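Local coordinates for protein putative ABC transporter (Thermobispora bispora, PDB 4PE6) that probably serves as the solute-binding component of an ABC transporter, with a carbohydrate as its likely solute, and can hold a trihydroxybutanoic acid, at residues Leu85-Ala90 and Val107-Phe112. Numbering follows the deposited sequence.
Sequences LLINPA and VKVVVF
Phe112 holds CG between its backbone N and carbonyl carbon (chi1 72°), and this swings the ring across to strand 85-88. Asn88 CB sits over one face of that ring, 4.0 Å from Phe112 CZ; with CG anti to the backbone N (chi1 -169°), its amide stands 73° from the ring plane. Leu86 CB touches the ring obliquely, 3.8 Å from Phe112 CE1. An alanine in place of Phe112 would probably open a gap beside Leu86 CB and take away the surface on which Asn88 CB rests. Beyond the ring, Leu86 and Val110 run side by side, with Leu86 CD2 3.9 Å from Val110 CB. On the other sheet face, Ile87 CD1 meets Val109 CG1 at 3.9 Å, and Ile99 of helix 96-104 packs on both residues. Four backbone hydrogen bonds join the parallel strands. Ile87 N gives one to Val110 O (2.8 Å), and Phe112 N gives one to Ile87 O (2.8 Å). Asn88 ND2 is hydrogen-bonded to Asp113 OD2 of the ligand pocket, about 4 Å separating the Asn88 side chain from the bound trihydroxybutanoic acid. The two strands and helix 96-104 form a beta-alpha-beta unit of the periplasmic binding protein fold, with the ligand site at the strands' C-terminal ends.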
loop_
_atom_site.group_PDB
_atom_site.type_symbol
_atom_site.label_atom_id
_atom_site.label_comp_id
_atom_site.label_asym_id
_atom_site.label_seq_id
_atom_site.Cartn_x
_atom_site.Cartn_y
_atom_site.Cartn_z
ATOM N N LEU A 85 11.497 11.263 11.414
ATOM C CA LEU A 85 11.839 10.282 10.432
ATOM C C LEU A 85 10.599 9.428 10.177
ATOM O O LEU A 85 10.032 8.840 11.119
ATOM C CB LEU A 85 13.000 9.421 10.956
ATOM C CG LEU A 85 13.427 8.277 10.053
ATOM C CD1 LEU A 85 13.966 8.786 8.711
ATOM C CD2 LEU A 85 14.459 7.413 10.787
ATOM N N LEU A 86 10.138 9.420 8.930
ATOM C CA LEU A 86 9.008 8.588 8.517
ATOM C C LEU A 86 9.534 7.362 7.813
ATOM O O LEU A 86 10.380 7.473 6.896
ATOM C CB LEU A 86 8.078 9.357 7.570
ATOM C CG LEU A 86 7.760 10.804 7.957
ATOM C CD1 LEU A 86 6.768 11.432 6.985
ATOM C CD2 LEU A 86 7.233 10.904 9.366
ATOM N N ILE A 87 9.064 6.188 8.216
ATOM C CA ILE A 87 9.675 4.957 7.700
ATOM C C ILE A 87 8.652 3.987 7.136
ATOM O O ILE A 87 7.708 3.583 7.843
ATOM C CB ILE A 87 10.488 4.194 8.766
ATOM C CG1 ILE A 87 11.541 5.091 9.382
ATOM C CG2 ILE A 87 11.089 2.929 8.150
ATOM C CD1 ILE A 87 12.237 4.448 10.561
ATOM N N ASN A 88 8.826 3.619 5.866
ATOM C CA ASN A 88 8.132 2.461 5.312
ATOM C C ASN A 88 9.143 1.311 5.312
ATOM O O ASN A 88 10.066 1.233 4.459
ATOM C CB ASN A 88 7.555 2.736 3.939
ATOM C CG ASN A 88 6.603 1.637 3.464
ATOM O OD1 ASN A 88 6.826 0.466 3.733
ATOM N ND2 ASN A 88 5.545 2.019 2.748
ATOM N N PRO A 89 8.996 0.413 6.284
ATOM C CA PRO A 89 10.066 -0.547 6.531
ATOM C C PRO A 89 10.109 -1.706 5.573
ATOM O O PRO A 89 9.074 -2.289 5.231
ATOM C CB PRO A 89 9.786 -1.017 7.972
ATOM C CG PRO A 89 8.345 -0.846 8.139
ATOM C CD PRO A 89 7.912 0.307 7.274
ATOM N N ALA A 90 11.316 -2.037 5.134
ATOM C CA ALA A 90 11.528 -3.174 4.244
ATOM C C ALA A 90 11.278 -4.509 4.971
ATOM O O ALA A 90 10.817 -5.466 4.339
ATOM C CB ALA A 90 12.948 -3.147 3.679
ATOM N N VAL A 107 14.975 11.943 17.756
ATOM C CA VAL A 107 14.164 11.988 16.535
ATOM C C VAL A 107 12.812 11.317 16.796
ATOM O O VAL A 107 12.747 10.226 17.403
ATOM C CB VAL A 107 14.863 11.278 15.338
ATOM C CG1 VAL A 107 14.047 11.413 14.051
ATOM C CG2 VAL A 107 16.260 11.848 15.099
ATOM N N LYS A 108 11.744 11.972 16.338
ATOM C CA LYS A 108 10.404 11.401 16.373
ATOM C C LYS A 108 10.291 10.437 15.202
ATOM O O LYS A 108 10.632 10.790 14.054
ATOM C CB LYS A 108 9.310 12.490 16.255
ATOM C CG LYS A 108 9.198 13.451 17.429
ATOM C CD LYS A 108 9.127 12.671 18.739
ATOM C CE LYS A 108 8.416 13.400 19.848
ATOM N NZ LYS A 108 9.300 14.214 20.687
ATOM N N VAL A 109 9.808 9.232 15.466
ATOM C CA VAL A 109 9.780 8.202 14.436
ATOM C C VAL A 109 8.362 7.734 14.208
ATOM O O VAL A 109 7.702 7.272 15.129
ATOM C CB VAL A 109 10.697 7.012 14.815
ATOM C CG1 VAL A 109 10.547 5.883 13.813
ATOM C CG2 VAL A 109 12.141 7.477 14.904
ATOM N N VAL A 110 7.884 7.905 12.975
ATOM C CA VAL A 110 6.617 7.363 12.545
ATOM C C VAL A 110 6.869 6.275 11.524
ATOM O O VAL A 110 7.384 6.530 10.414
ATOM C CB VAL A 110 5.712 8.447 11.923
ATOM C CG1 VAL A 110 4.373 7.861 11.541
ATOM C CG2 VAL A 110 5.539 9.616 12.885
ATOM N N VAL A 111 6.553 5.048 11.919
ATOM C CA VAL A 111 6.529 3.938 10.996
ATOM C C VAL A 111 5.164 3.949 10.324
ATOM O O VAL A 111 4.134 3.998 11.004
ATOM C CB VAL A 111 6.739 2.621 11.745
ATOM C CG1 VAL A 111 6.433 1.421 10.851
ATOM C CG2 VAL A 111 8.155 2.561 12.317
ATOM N N PHE A 112 5.132 3.919 9.000
ATOM C CA PHE A 112 3.862 3.936 8.297
ATOM C C PHE A 112 3.754 2.837 7.262
ATOM O O PHE A 112 4.757 2.260 6.849
ATOM C CB PHE A 112 3.520 5.314 7.697
ATOM C CG PHE A 112 4.353 5.678 6.513
ATOM C CD1 PHE A 112 5.613 6.202 6.692
ATOM C CD2 PHE A 112 3.893 5.456 5.228
ATOM C CE1 PHE A 112 6.401 6.559 5.596
ATOM C CE2 PHE A 112 4.669 5.784 4.142
ATOM C CZ PHE A 112 5.919 6.326 4.322
#